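PDB 4KRG: phosphoethanolamine N-methyltransferase 1, which probably transfers a methyl group from S-adenosylmethionine to phosphoethanolamine, a step of nematode phosphocholine biosynthesis. Local coordinates for residues 33-37 / 172-176; 44-49 / 219-224; 298-304 / 325-331; 331-335 / 351-355. One frame throughout, in Å; residues are numbered along the deposited sequence.

Interaction 1: 33-37 / 172-176. With OPE (phosphoric acid mono-(2-amino-ethyl) ester), chain C.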
loop_
_atom_site.group_PDB
_atom_site.type_symbol
_atom_site.label_atom_id
_atom_site.label_comp_id
_atom_site.label_asym_id
_atom_site.label_seq_id
_atom_site.Cartn_x
_atom_site.Cartn_y
_atom_site.Cartn_z
HETATM N N MSE A 33 7.178 6.257 18.151
HETATM C CA MSE A 33 6.492 5.073 17.674
HETATM C C MSE A 33 5.304 4.743 18.561
HETATM O O MSE A 33 4.537 3.839 18.246
HETATM C CB MSE A 33 7.470 3.905 17.600
HETATM C CG MSE A 33 8.757 4.265 16.857
HETATM SE SE MSE A 33 9.925 2.720 16.590
HETATM C CE MSE A 33 9.191 2.046 14.899
ATOM N N LEU A 34 5.145 5.506 19.645
ATOM C CA LEU A 34 4.088 5.269 20.635
ATOM C C LEU A 34 4.058 3.803 21.073
ATOM O O LEU A 34 3.018 3.146 21.053
ATOM C CB LEU A 34 2.720 5.744 20.126
ATOM C CG LEU A 34 2.643 7.271 19.987
ATOM C CD1 LEU A 34 1.321 7.721 19.385
ATOM C CD2 LEU A 34 2.857 7.937 21.337
ATOM N N ASN A 35 5.224 3.311 21.480
ATOM C CA ASN A 35 5.426 1.905 21.799
ATOM C C ASN A 35 6.378 1.793 22.972
ATOM O O ASN A 35 7.447 2.393 22.958
ATOM C CB ASN A 35 6.015 1.180 20.587
ATOM C CG ASN A 35 6.094 -0.318 20.780
ATOM O OD1 ASN A 35 6.882 -0.811 21.583
ATOM N ND2 ASN A 35 5.291 -1.053 20.019
ATOM N N GLN A 36 5.993 1.017 23.982
ATOM C CA GLN A 36 6.765 0.932 25.219
ATOM C C GLN A 36 8.116 0.264 24.996
ATOM O O GLN A 36 9.029 0.409 25.806
ATOM C CB GLN A 36 5.982 0.181 26.301
ATOM C CG GLN A 36 4.540 0.642 26.492
ATOM C CD GLN A 36 3.940 0.185 27.818
ATOM O OE1 GLN A 36 4.541 0.364 28.881
ATOM N NE2 GLN A 36 2.749 -0.405 27.762
ATOM N N THR A 37 8.230 -0.475 23.896
ATOM C CA THR A 37 9.458 -1.190 23.568
ATOM C C THR A 37 9.919 -0.848 22.157
ATOM O O THR A 37 10.268 -1.729 21.378
ATOM C CB THR A 37 9.266 -2.716 23.694
ATOM O OG1 THR A 37 8.131 -3.124 22.918
ATOM C CG2 THR A 37 9.037 -3.099 25.140
ATOM N N THR A 172 -0.800 -3.851 25.102
ATOM C CA THR A 172 -0.030 -3.306 26.220
ATOM C C THR A 172 1.251 -2.652 25.718
ATOM O O THR A 172 1.901 -1.904 26.442
ATOM C CB THR A 172 0.343 -4.405 27.235
ATOM O OG1 THR A 172 1.667 -4.171 27.730
ATOM C CG2 THR A 172 0.310 -5.773 26.571
ATOM N N ALA A 173 1.609 -2.954 24.472
ATOM C CA ALA A 173 2.722 -2.311 23.799
ATOM C C ALA A 173 2.505 -0.807 23.674
ATOM O O ALA A 173 3.459 -0.042 23.598
ATOM C CB ALA A 173 2.916 -2.920 22.426
ATOM N N THR A 174 1.249 -0.381 23.643
ATOM C CA THR A 174 0.948 1.012 23.349
ATOM C C THR A 174 1.407 2.001 24.417
ATOM O O THR A 174 1.481 1.676 25.602
ATOM C CB THR A 174 -0.546 1.231 23.067
ATOM O OG1 THR A 174 -0.718 2.462 22.352
ATOM C CG2 THR A 174 -1.349 1.270 24.361
HETATM N N MSE A 175 1.729 3.211 23.965
HETATM C CA MSE A 175 2.033 4.323 24.856
HETATM C C MSE A 175 0.827 5.239 24.934
HETATM O O MSE A 175 0.854 6.272 25.606
HETATM C CB MSE A 175 3.234 5.115 24.348
HETATM C CG MSE A 175 4.562 4.452 24.601
HETATM SE SE MSE A 175 4.918 4.205 26.489
HETATM C CE MSE A 175 5.106 6.076 26.995
ATOM N N HIS A 176 -0.229 4.859 24.225
ATOM C CA HIS A 176 -1.491 5.569 24.322
ATOM C C HIS A 176 -2.054 5.434 25.725
ATOM O O HIS A 176 -1.740 4.483 26.442
ATOM C CB HIS A 176 -2.497 5.020 23.316
ATOM C CG HIS A 176 -2.277 5.516 21.921
ATOM N ND1 HIS A 176 -2.482 6.824 21.562
ATOM C CD2 HIS A 176 -1.876 4.866 20.801
ATOM C CE1 HIS A 176 -2.215 6.969 20.274
ATOM N NE2 HIS A 176 -1.845 5.801 19.791
HETATM C CA OPE C . 2.233 5.252 15.997
HETATM C CB OPE C . 3.298 6.274 16.225
HETATM O O1 OPE C . 0.283 3.601 17.315
HETATM O O2 OPE C . -0.566 4.054 15.061
HETATM O O3 OPE C . -1.421 5.408 16.971
HETATM O O4 OPE C . 0.937 5.696 16.169
HETATM N N OPE C . 3.163 7.530 15.534
HETATM P P OPE C . -0.229 4.680 16.390
HETATM O O HOH W 1 0.576 2.523 19.973
#
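A water bound at once to protein and substrate is the most distinctive element here: it donates to L34 O (2.7 Å) and accepts from T174 OG1 (2.7 Å). The same water O donates to OPE O1, a phosphate oxygen of phosphoethanolamine, at 2.9 Å. The two loops around it are joined by a single beta bridge between N35 and T174, made by the backbone bonds M175 N to L34 O (3.2 Å) and Q36 N to A173 O (2.8 Å); a CA-H...O contact from N35 CA to A173 O (3.3 Å) lies beside them. Turns shape both partners. L34, with positive phi, is the C' residue of a Schellman motif that ends the preceding helix, N35 OD1 accepts from T37 N (2.7 Å) in an Asx turn, and T174 OG1 accepts from H176 N (3.1 Å) in an ST turn. L34 also packs its CD1 3.7 Å from H176 CE1 and its CD2 4.1 Å from M175 CB. H176 itself reaches the phosphate directly, NE2 donating to OPE O3 (2.9 Å), so the paired loops form one wall of the substrate pocket; S161, S166, Y133 and Y186 also bind the ligand. The bridge thus ties the link between helices 29-33 and 38-50 to the long loop between strand 154-161 and helix 189-198, while M33 packs against helix 38-50.

Interaction 2: 44-49 / 219-224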
loop_
_atom_site.group_PDB
_atom_site.type_symbol
_atom_site.label_atom_id
_atom_site.label_comp_id
_atom_site.label_asym_id
_atom_site.label_seq_id
_atom_site.Cartn_x
_atom_site.Cartn_y
_atom_site.Cartn_z
ATOM N N SER A 44 14.935 -1.596 12.520
ATOM C CA SER A 44 14.407 -2.411 11.439
ATOM C C SER A 44 13.292 -1.677 10.702
ATOM O O SER A 44 13.220 -1.739 9.480
ATOM C CB SER A 44 13.940 -3.778 11.941
ATOM O OG SER A 44 12.914 -3.643 12.895
ATOM N N ASP A 45 12.437 -0.971 11.433
ATOM C CA ASP A 45 11.387 -0.172 10.805
ATOM C C ASP A 45 11.992 0.928 9.924
ATOM O O ASP A 45 11.604 1.104 8.772
ATOM C CB ASP A 45 10.465 0.440 11.867
ATOM C CG ASP A 45 9.500 1.461 11.286
ATOM O OD1 ASP A 45 8.375 1.073 10.908
ATOM O OD2 ASP A 45 9.864 2.655 11.218
ATOM N N ARG A 46 12.955 1.656 10.473
ATOM C CA ARG A 46 13.577 2.757 9.750
ATOM C C ARG A 46 14.216 2.260 8.452
ATOM O O ARG A 46 14.067 2.890 7.405
ATOM C CB ARG A 46 14.594 3.470 10.644
ATOM C CG ARG A 46 15.492 4.427 9.902
ATOM C CD ARG A 46 16.316 5.274 10.846
ATOM N NE ARG A 46 16.702 4.576 12.069
ATOM C CZ ARG A 46 17.825 3.884 12.216
ATOM N NH1 ARG A 46 18.680 3.779 11.209
ATOM N NH2 ARG A 46 18.092 3.295 13.372
ATOM N N ALA A 47 14.889 1.112 8.527
ATOM C CA ALA A 47 15.513 0.496 7.357
ATOM C C ALA A 47 14.483 0.051 6.318
ATOM O O ALA A 47 14.703 0.220 5.123
ATOM C CB ALA A 47 16.401 -0.668 7.773
ATOM N N ASP A 48 13.362 -0.511 6.771
ATOM C CA ASP A 48 12.258 -0.859 5.874
ATOM C C ASP A 48 11.796 0.345 5.065
ATOM O O ASP A 48 11.555 0.251 3.870
ATOM C CB ASP A 48 11.058 -1.381 6.667
ATOM C CG ASP A 48 11.269 -2.778 7.219
ATOM O OD1 ASP A 48 12.180 -3.494 6.761
ATOM O OD2 ASP A 48 10.496 -3.153 8.121
ATOM N N ILE A 49 11.654 1.476 5.739
ATOM C CA ILE A 49 11.180 2.690 5.093
ATOM C C ILE A 49 12.265 3.305 4.205
ATOM O O ILE A 49 12.035 3.592 3.028
ATOM C CB ILE A 49 10.721 3.730 6.140
ATOM C CG1 ILE A 49 9.514 3.207 6.932
ATOM C CG2 ILE A 49 10.419 5.064 5.470
ATOM C CD1 ILE A 49 8.285 2.894 6.095
ATOM N N VAL A 219 4.548 -2.413 6.095
ATOM C CA VAL A 219 5.887 -2.316 6.657
ATOM C C VAL A 219 6.272 -3.664 7.261
ATOM O O VAL A 219 5.596 -4.145 8.177
ATOM C CB VAL A 219 5.929 -1.227 7.735
ATOM C CG1 VAL A 219 7.310 -1.156 8.373
ATOM C CG2 VAL A 219 5.532 0.114 7.141
ATOM N N PRO A 220 7.340 -4.298 6.733
ATOM C CA PRO A 220 7.736 -5.660 7.126
ATOM C C PRO A 220 7.900 -5.880 8.628
ATOM O O PRO A 220 7.404 -6.879 9.150
ATOM C CB PRO A 220 9.073 -5.854 6.401
ATOM C CG PRO A 220 8.930 -5.021 5.183
ATOM C CD PRO A 220 8.162 -3.801 5.613
ATOM N N THR A 221 8.574 -4.961 9.309
ATOM C CA THR A 221 8.771 -5.046 10.756
ATOM C C THR A 221 7.470 -5.159 11.558
ATOM O O THR A 221 7.410 -5.857 12.572
ATOM C CB THR A 221 9.564 -3.833 11.253
ATOM O OG1 THR A 221 10.836 -3.810 10.599
ATOM C CG2 THR A 221 9.770 -3.885 12.756
ATOM N N TYR A 222 6.430 -4.465 11.108
ATOM C CA TYR A 222 5.153 -4.507 11.811
ATOM C C TYR A 222 4.365 -5.782 11.561
ATOM O O TYR A 222 3.532 -6.171 12.376
ATOM C CB TYR A 222 4.334 -3.245 11.551
ATOM C CG TYR A 222 4.718 -2.162 12.522
ATOM C CD1 TYR A 222 4.043 -2.019 13.722
ATOM C CD2 TYR A 222 5.792 -1.321 12.271
ATOM C CE1 TYR A 222 4.402 -1.055 14.634
ATOM C CE2 TYR A 222 6.164 -0.344 13.182
ATOM C CZ TYR A 222 5.461 -0.216 14.361
ATOM O OH TYR A 222 5.811 0.745 15.273
ATOM N N ILE A 223 4.637 -6.451 10.450
ATOM C CA ILE A 223 4.059 -7.770 10.263
ATOM C C ILE A 223 4.805 -8.772 11.139
ATOM O O ILE A 223 4.184 -9.507 11.909
ATOM C CB ILE A 223 4.093 -8.215 8.799
ATOM C CG1 ILE A 223 3.168 -7.327 7.964
ATOM C CG2 ILE A 223 3.681 -9.682 8.682
ATOM C CD1 ILE A 223 3.232 -7.604 6.485
ATOM N N ARG A 224 6.134 -8.791 11.045
ATOM C CA ARG A 224 6.915 -9.819 11.733
ATOM C C ARG A 224 6.795 -9.747 13.239
ATOM O O ARG A 224 6.681 -10.774 13.908
ATOM C CB ARG A 224 8.394 -9.739 11.362
ATOM C CG ARG A 224 8.705 -10.076 9.925
ATOM C CD ARG A 224 10.191 -10.340 9.770
ATOM N NE ARG A 224 11.001 -9.316 10.416
ATOM C CZ ARG A 224 11.284 -8.144 9.859
ATOM N NH1 ARG A 224 10.807 -7.862 8.656
ATOM N NH2 ARG A 224 12.037 -7.260 10.498
HETATM O O HOH W 2 12.481 -5.675 8.052
#
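D48 reaches over the first turn of helix 220-226, its OD2 lying 3.5 Å from P220 CD and accepting two hydrogen bonds from T221, one from the backbone N (2.9 Å) and one from OG1 (2.6 Å). At the start of a helix, amides lack acceptors from a preceding turn, and the carboxylate of D48, from a different helix, serves as the acceptor for T221 N. The other oxygen, D48 OD1, takes a bond from a water (2.6 Å) that accepts from R224 NH1 (2.8 Å), extending the link a turn further. Next to this polar group I49 CD1 meets V219 CG2 in an apolar contact at 4.0 Å, while V219 CG1 also lies 3.5 Å from the carboxylate oxygen D45 OD1. That same D45 OD1 approaches the Y222 ring edge, 3.5 Å from CE2, but its main partner is R159, in a salt bridge. The short helical segments run at 137°, with axes 9.2 Å apart at closest approach, bringing the CA atoms of D45 and T221 to 5.5 Å. Helix 38-50 is thereby fastened to the start of helix 220-226, where strand 208-218 ends, and I49 and V219 both rest on strands 154-161 and 231-240.

Interaction 3: 298-304 / 325-331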
loop_
_atom_site.group_PDB
_atom_site.type_symbol
_atom_site.label_atom_id
_atom_site.label_comp_id
_atom_site.label_asym_id
_atom_site.label_seq_id
_atom_site.Cartn_x
_atom_site.Cartn_y
_atom_site.Cartn_z
ATOM N N ALA A 298 5.721 -17.865 -3.476
ATOM C CA ALA A 298 4.864 -17.815 -4.655
ATOM C C ALA A 298 4.501 -16.371 -4.995
ATOM O O ALA A 298 4.263 -15.557 -4.107
ATOM C CB ALA A 298 3.597 -18.621 -4.409
ATOM N N TYR A 299 4.449 -16.056 -6.280
ATOM C CA TYR A 299 3.965 -14.759 -6.720
ATOM C C TYR A 299 2.517 -14.942 -7.142
ATOM O O TYR A 299 2.223 -15.753 -8.015
ATOM C CB TYR A 299 4.818 -14.255 -7.884
ATOM C CG TYR A 299 4.439 -12.891 -8.436
ATOM C CD1 TYR A 299 4.820 -11.719 -7.787
ATOM C CD2 TYR A 299 3.740 -12.779 -9.629
ATOM C CE1 TYR A 299 4.487 -10.475 -8.302
ATOM C CE2 TYR A 299 3.408 -11.549 -10.148
ATOM C CZ TYR A 299 3.785 -10.400 -9.483
ATOM O OH TYR A 299 3.452 -9.183 -10.017
ATOM N N VAL A 300 1.611 -14.216 -6.503
ATOM C CA VAL A 300 0.188 -14.338 -6.806
ATOM C C VAL A 300 -0.367 -13.020 -7.344
ATOM O O VAL A 300 -0.105 -11.956 -6.792
ATOM C CB VAL A 300 -0.611 -14.818 -5.569
ATOM C CG1 VAL A 300 -2.120 -14.676 -5.794
ATOM C CG2 VAL A 300 -0.256 -16.255 -5.235
ATOM N N PHE A 301 -1.124 -13.094 -8.435
ATOM C CA PHE A 301 -1.639 -11.895 -9.088
ATOM C C PHE A 301 -3.151 -12.035 -9.272
ATOM O O PHE A 301 -3.610 -12.944 -9.953
ATOM C CB PHE A 301 -0.927 -11.701 -10.437
ATOM C CG PHE A 301 -1.435 -10.530 -11.253
ATOM C CD1 PHE A 301 -1.053 -9.236 -10.953
ATOM C CD2 PHE A 301 -2.261 -10.738 -12.349
ATOM C CE1 PHE A 301 -1.510 -8.173 -11.708
ATOM C CE2 PHE A 301 -2.713 -9.685 -13.105
ATOM C CZ PHE A 301 -2.343 -8.402 -12.785
ATOM N N THR A 302 -3.925 -11.150 -8.645
ATOM C CA THR A 302 -5.391 -11.216 -8.730
ATOM C C THR A 302 -6.019 -9.837 -8.979
ATOM O O THR A 302 -6.286 -9.092 -8.036
ATOM C CB THR A 302 -6.008 -11.864 -7.468
ATOM O OG1 THR A 302 -5.640 -11.106 -6.312
ATOM C CG2 THR A 302 -5.519 -13.286 -7.295
ATOM N N PRO A 303 -6.260 -9.498 -10.259
ATOM C CA PRO A 303 -6.789 -8.173 -10.604
ATOM C C PRO A 303 -8.279 -8.030 -10.302
ATOM O O PRO A 303 -8.761 -6.899 -10.181
ATOM C CB PRO A 303 -6.557 -8.091 -12.110
ATOM C CG PRO A 303 -6.593 -9.517 -12.565
ATOM C CD PRO A 303 -5.951 -10.298 -11.457
ATOM N N ARG A 304 -8.987 -9.154 -10.196
ATOM C CA ARG A 304 -10.421 -9.159 -9.891
ATOM C C ARG A 304 -11.208 -8.226 -10.805
ATOM O O ARG A 304 -11.888 -7.315 -10.335
ATOM C CB ARG A 304 -10.666 -8.789 -8.426
ATOM C CG ARG A 304 -9.957 -9.699 -7.422
ATOM C CD ARG A 304 -10.076 -9.128 -6.027
ATOM N NE ARG A 304 -9.183 -9.765 -5.067
ATOM C CZ ARG A 304 -9.565 -10.188 -3.868
ATOM N NH1 ARG A 304 -10.823 -10.040 -3.486
ATOM N NH2 ARG A 304 -8.690 -10.752 -3.054
ATOM N N VAL A 325 3.864 -16.192 0.440
ATOM C CA VAL A 325 3.105 -15.702 -0.704
ATOM C C VAL A 325 3.123 -14.178 -0.765
ATOM O O VAL A 325 2.940 -13.510 0.254
ATOM C CB VAL A 325 1.627 -16.188 -0.669
ATOM C CG1 VAL A 325 0.830 -15.581 -1.819
ATOM C CG2 VAL A 325 1.538 -17.703 -0.709
ATOM N N TRP A 326 3.380 -13.645 -1.959
ATOM C CA TRP A 326 3.137 -12.241 -2.258
ATOM C C TRP A 326 1.994 -12.151 -3.266
ATOM O O TRP A 326 2.103 -12.643 -4.386
ATOM C CB TRP A 326 4.383 -11.568 -2.830
ATOM C CG TRP A 326 4.146 -10.127 -3.155
ATOM C CD1 TRP A 326 3.677 -9.617 -4.328
ATOM C CD2 TRP A 326 4.361 -9.016 -2.280
ATOM N NE1 TRP A 326 3.588 -8.245 -4.241
ATOM C CE2 TRP A 326 4.000 -7.850 -3.000
ATOM C CE3 TRP A 326 4.826 -8.883 -0.973
ATOM C CZ2 TRP A 326 4.098 -6.573 -2.441
ATOM C CZ3 TRP A 326 4.923 -7.617 -0.423
ATOM C CH2 TRP A 326 4.558 -6.476 -1.157
ATOM N N ASN A 327 0.899 -11.519 -2.860
ATOM C CA ASN A 327 -0.303 -11.449 -3.672
ATOM C C ASN A 327 -0.546 -10.001 -4.063
ATOM O O ASN A 327 -0.757 -9.140 -3.204
ATOM C CB ASN A 327 -1.484 -12.005 -2.869
ATOM C CG ASN A 327 -2.800 -12.047 -3.652
ATOM O OD1 ASN A 327 -2.977 -11.389 -4.682
ATOM N ND2 ASN A 327 -3.741 -12.811 -3.134
ATOM N N VAL A 328 -0.508 -9.745 -5.365
ATOM C CA VAL A 328 -0.724 -8.413 -5.924
ATOM C C VAL A 328 -2.211 -8.189 -6.152
ATOM O O VAL A 328 -2.879 -9.036 -6.744
ATOM C CB VAL A 328 -0.016 -8.272 -7.287
ATOM C CG1 VAL A 328 -0.165 -6.864 -7.830
ATOM C CG2 VAL A 328 1.453 -8.637 -7.159
ATOM N N GLU A 329 -2.726 -7.060 -5.671
ATOM C CA GLU A 329 -4.102 -6.642 -5.940
ATOM C C GLU A 329 -4.044 -5.348 -6.757
ATOM O O GLU A 329 -3.103 -4.564 -6.615
ATOM C CB GLU A 329 -4.859 -6.404 -4.624
ATOM C CG GLU A 329 -4.874 -7.594 -3.653
ATOM C CD GLU A 329 -6.075 -8.515 -3.846
ATOM O OE1 GLU A 329 -6.770 -8.403 -4.879
ATOM O OE2 GLU A 329 -6.333 -9.356 -2.959
ATOM N N THR A 330 -5.036 -5.115 -7.611
ATOM C CA THR A 330 -5.075 -3.873 -8.383
ATOM C C THR A 330 -6.312 -3.027 -8.078
ATOM O O THR A 330 -6.431 -1.903 -8.557
ATOM C CB THR A 330 -4.983 -4.115 -9.902
ATOM O OG1 THR A 330 -6.168 -4.778 -10.358
ATOM C CG2 THR A 330 -3.770 -4.958 -10.237
ATOM N N LYS A 331 -7.228 -3.574 -7.286
ATOM C CA LYS A 331 -8.420 -2.838 -6.870
ATOM C C LYS A 331 -8.285 -2.391 -5.412
ATOM O O LYS A 331 -8.260 -3.228 -4.508
ATOM C CB LYS A 331 -9.671 -3.707 -7.037
ATOM C CG LYS A 331 -9.827 -4.360 -8.406
ATOM C CD LYS A 331 -10.630 -3.488 -9.368
ATOM C CE LYS A 331 -11.067 -4.259 -10.616
ATOM N NZ LYS A 331 -9.928 -4.661 -11.484
#
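V300 and V328 have the most surface covered in this pair of parallel strands, the two strands of a right-handed beta-alpha-beta unit whose connecting helix is 314-321. On one face of the sheet V300 CG2 packs against V325 CG1 (3.6 Å), beneath that helix. On the other, V328 lies among aromatic rings, its CB 3.9 Å from F301 CD1 and its CG2 3.7 Å from Y299 CE1, and Y299 CE1 also meets W326 CD1 (4.1 Å). Between the faces runs a regular backbone ladder: W326 N to A298 O (3.0 Å), V300 N to W326 O (2.7 Å), V328 N to V300 O (2.7 Å) and T302 N to V328 O (3.0 Å). All four are nearly straight, as expected for strands whose short axes diverge by only 20°. Towards the C-terminal ends the contact turns polar. R304, in a left-handed backbone conformation, brings its guanidinium back to E329 in a salt bridge, NH2 to OE2 at 2.7 Å and NE to OE1 at 2.8 Å, although both bonds are strongly bent and weak; S338 also binds this carboxylate. Past their ends the two strands run into loops that remain joined, for K331 curls its long side chain back until NZ donates to P303 O at 2.8 Å.

Interaction 4: 331-335 / 351-355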
loop_
_atom_site.group_PDB
_atom_site.type_symbol
_atom_site.label_atom_id
_atom_site.label_comp_id
_atom_site.label_asym_id
_atom_site.label_seq_id
_atom_site.Cartn_x
_atom_site.Cartn_y
_atom_site.Cartn_z
ATOM N N LYS A 331 -7.228 -3.574 -7.286
ATOM C CA LYS A 331 -8.420 -2.838 -6.870
ATOM C C LYS A 331 -8.285 -2.391 -5.412
ATOM O O LYS A 331 -8.260 -3.228 -4.508
ATOM C CB LYS A 331 -9.671 -3.707 -7.037
ATOM C CG LYS A 331 -9.827 -4.360 -8.406
ATOM C CD LYS A 331 -10.630 -3.488 -9.368
ATOM C CE LYS A 331 -11.067 -4.259 -10.616
ATOM N NZ LYS A 331 -9.928 -4.661 -11.484
ATOM N N GLU A 332 -8.197 -1.079 -5.193
ATOM C CA GLU A 332 -7.955 -0.523 -3.857
ATOM C C GLU A 332 -8.862 -1.080 -2.762
ATOM O O GLU A 332 -8.394 -1.418 -1.677
ATOM C CB GLU A 332 -8.069 1.006 -3.874
ATOM C CG GLU A 332 -7.011 1.707 -4.698
ATOM C CD GLU A 332 -7.453 1.984 -6.128
ATOM O OE1 GLU A 332 -8.345 1.274 -6.633
ATOM O OE2 GLU A 332 -6.906 2.919 -6.749
ATOM N N TYR A 333 -10.158 -1.173 -3.049
ATOM C CA TYR A 333 -11.127 -1.588 -2.044
ATOM C C TYR A 333 -10.951 -3.050 -1.697
ATOM O O TYR A 333 -11.196 -3.462 -0.567
ATOM C CB TYR A 333 -12.550 -1.376 -2.548
ATOM C CG TYR A 333 -12.956 0.067 -2.704
ATOM C CD1 TYR A 333 -12.577 1.025 -1.775
ATOM C CD2 TYR A 333 -13.727 0.469 -3.781
ATOM C CE1 TYR A 333 -12.958 2.347 -1.919
ATOM C CE2 TYR A 333 -14.114 1.783 -3.932
ATOM C CZ TYR A 333 -13.725 2.720 -3.000
ATOM O OH TYR A 333 -14.111 4.028 -3.160
ATOM N N LEU A 334 -10.536 -3.831 -2.685
ATOM C CA LEU A 334 -10.399 -5.271 -2.515
ATOM C C LEU A 334 -9.057 -5.582 -1.855
ATOM O O LEU A 334 -8.937 -6.511 -1.063
ATOM C CB LEU A 334 -10.582 -5.980 -3.860
ATOM C CG LEU A 334 -11.845 -5.498 -4.591
ATOM C CD1 LEU A 334 -12.050 -6.179 -5.923
ATOM C CD2 LEU A 334 -13.070 -5.676 -3.736
ATOM N N TYR A 335 -8.058 -4.761 -2.152
ATOM C CA TYR A 335 -6.774 -4.837 -1.465
ATOM C C TYR A 335 -6.951 -4.594 0.033
ATOM O O TYR A 335 -6.386 -5.321 0.853
ATOM C CB TYR A 335 -5.796 -3.841 -2.091
ATOM C CG TYR A 335 -4.585 -3.437 -1.266
ATOM C CD1 TYR A 335 -3.508 -4.297 -1.091
ATOM C CD2 TYR A 335 -4.493 -2.161 -0.732
ATOM C CE1 TYR A 335 -2.391 -3.902 -0.363
ATOM C CE2 TYR A 335 -3.384 -1.752 -0.012
ATOM C CZ TYR A 335 -2.339 -2.625 0.172
ATOM O OH TYR A 335 -1.241 -2.205 0.885
ATOM N N ARG A 351 1.640 -12.070 2.309
ATOM C CA ARG A 351 1.793 -10.624 2.164
ATOM C C ARG A 351 1.005 -10.143 0.953
ATOM O O ARG A 351 0.833 -10.882 -0.010
ATOM C CB ARG A 351 3.270 -10.251 1.991
ATOM C CG ARG A 351 4.214 -10.869 2.999
ATOM C CD ARG A 351 4.067 -10.273 4.367
ATOM N NE ARG A 351 4.822 -11.015 5.375
ATOM C CZ ARG A 351 6.070 -10.743 5.740
ATOM N NH1 ARG A 351 6.727 -9.730 5.185
ATOM N NH2 ARG A 351 6.660 -11.483 6.667
ATOM N N PHE A 352 0.522 -8.908 1.005
ATOM C CA PHE A 352 -0.196 -8.315 -0.117
ATOM C C PHE A 352 0.427 -6.982 -0.461
ATOM O O PHE A 352 1.034 -6.334 0.386
ATOM C CB PHE A 352 -1.677 -8.091 0.226
ATOM C CG PHE A 352 -2.424 -9.351 0.533
ATOM C CD1 PHE A 352 -3.135 -10.013 -0.461
ATOM C CD2 PHE A 352 -2.410 -9.886 1.818
ATOM C CE1 PHE A 352 -3.824 -11.197 -0.177
ATOM C CE2 PHE A 352 -3.089 -11.063 2.104
ATOM C CZ PHE A 352 -3.796 -11.718 1.105
ATOM N N GLY A 353 0.277 -6.580 -1.714
ATOM C CA GLY A 353 0.672 -5.255 -2.144
ATOM C C GLY A 353 -0.365 -4.778 -3.132
ATOM O O GLY A 353 -1.022 -5.585 -3.786
ATOM N N TRP A 354 -0.535 -3.468 -3.228
ATOM C CA TRP A 354 -1.356 -2.908 -4.285
ATOM C C TRP A 354 -0.442 -2.304 -5.343
ATOM O O TRP A 354 0.543 -1.636 -5.021
ATOM C CB TRP A 354 -2.321 -1.842 -3.753
ATOM C CG TRP A 354 -3.066 -1.147 -4.858
ATOM C CD1 TRP A 354 -4.277 -1.493 -5.374
ATOM C CD2 TRP A 354 -2.624 -0.003 -5.610
ATOM N NE1 TRP A 354 -4.623 -0.635 -6.392
ATOM C CE2 TRP A 354 -3.631 0.278 -6.552
ATOM C CE3 TRP A 354 -1.478 0.790 -5.567
ATOM C CZ2 TRP A 354 -3.515 1.344 -7.454
ATOM C CZ3 TRP A 354 -1.374 1.842 -6.459
ATOM C CH2 TRP A 354 -2.387 2.110 -7.392
ATOM N N ASN A 355 -0.773 -2.554 -6.604
ATOM C CA ASN A 355 -0.153 -1.859 -7.718
ATOM C C ASN A 355 -1.224 -1.501 -8.738
ATOM O O ASN A 355 -2.271 -2.133 -8.789
ATOM C CB ASN A 355 0.923 -2.726 -8.365
ATOM C CG ASN A 355 1.941 -3.209 -7.370
ATOM O OD1 ASN A 355 1.701 -4.176 -6.652
ATOM N ND2 ASN A 355 3.091 -2.539 -7.318
HETATM O O HOH W 3 0.283 -4.140 1.597
#
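W354 and Y335 bury the most surface in this contact between a helix start and a strand end, 103 and 84 Å² respectively. Their meeting is a CH-pi interaction: W354 CB stands 3.6 Å from the centroid of the Y335 ring, only 7° off its normal, so the methylene sits squarely over the face. The indole is tilted 57° to the phenol ring, and the two aromatic groups meet obliquely. Y335 CE1 comes within 3.4 Å of W354 N and 3.5 Å of G353 C, laying the phenol along the strand backbone. Its hydroxyl shares a water with that backbone, 2.6 Å from Y335 OH and 2.6 Å from F352 O, to which the water donates; Y335 OH also hydrogen-bonds S216. The third largest share belongs to E332, whose CG lies 3.7 Å from W354 NE1 while its carboxylate is held by R197. K331 is the N-cap, its O accepting from Y335 N (2.8 Å) as the helix begins. The contact belongs to the beta-alpha-beta unit of strand 324-329, helix 332-345 and strand 350-354; W354 and Y335 also touch helix 189-198, and strand 350-354 has strand 208-218 as its antiparallel neighbour.

Interactions 3 and 4 are buried and form successive parts of one fold: they share K331, and strand 324-329 of the former pairs with strand 350-354 of the latter through V325, N327 and R351. Backbone bonding dominates interaction 3, whereas aromatic and methylene packing dominates interaction 4. Interactions 1 and 2 are only partly buried, and each adds a bridging water to its direct bonds: backbone to backbone in interaction 1, a carboxylate at a helix start in interaction 2. They meet where M33 CE lies 3.6 Å from Y222 OH. Only interaction 1 touches the substrate directly. Interaction 2 lies between the regions, with I223 CD1 3.5 Å from R351 CD.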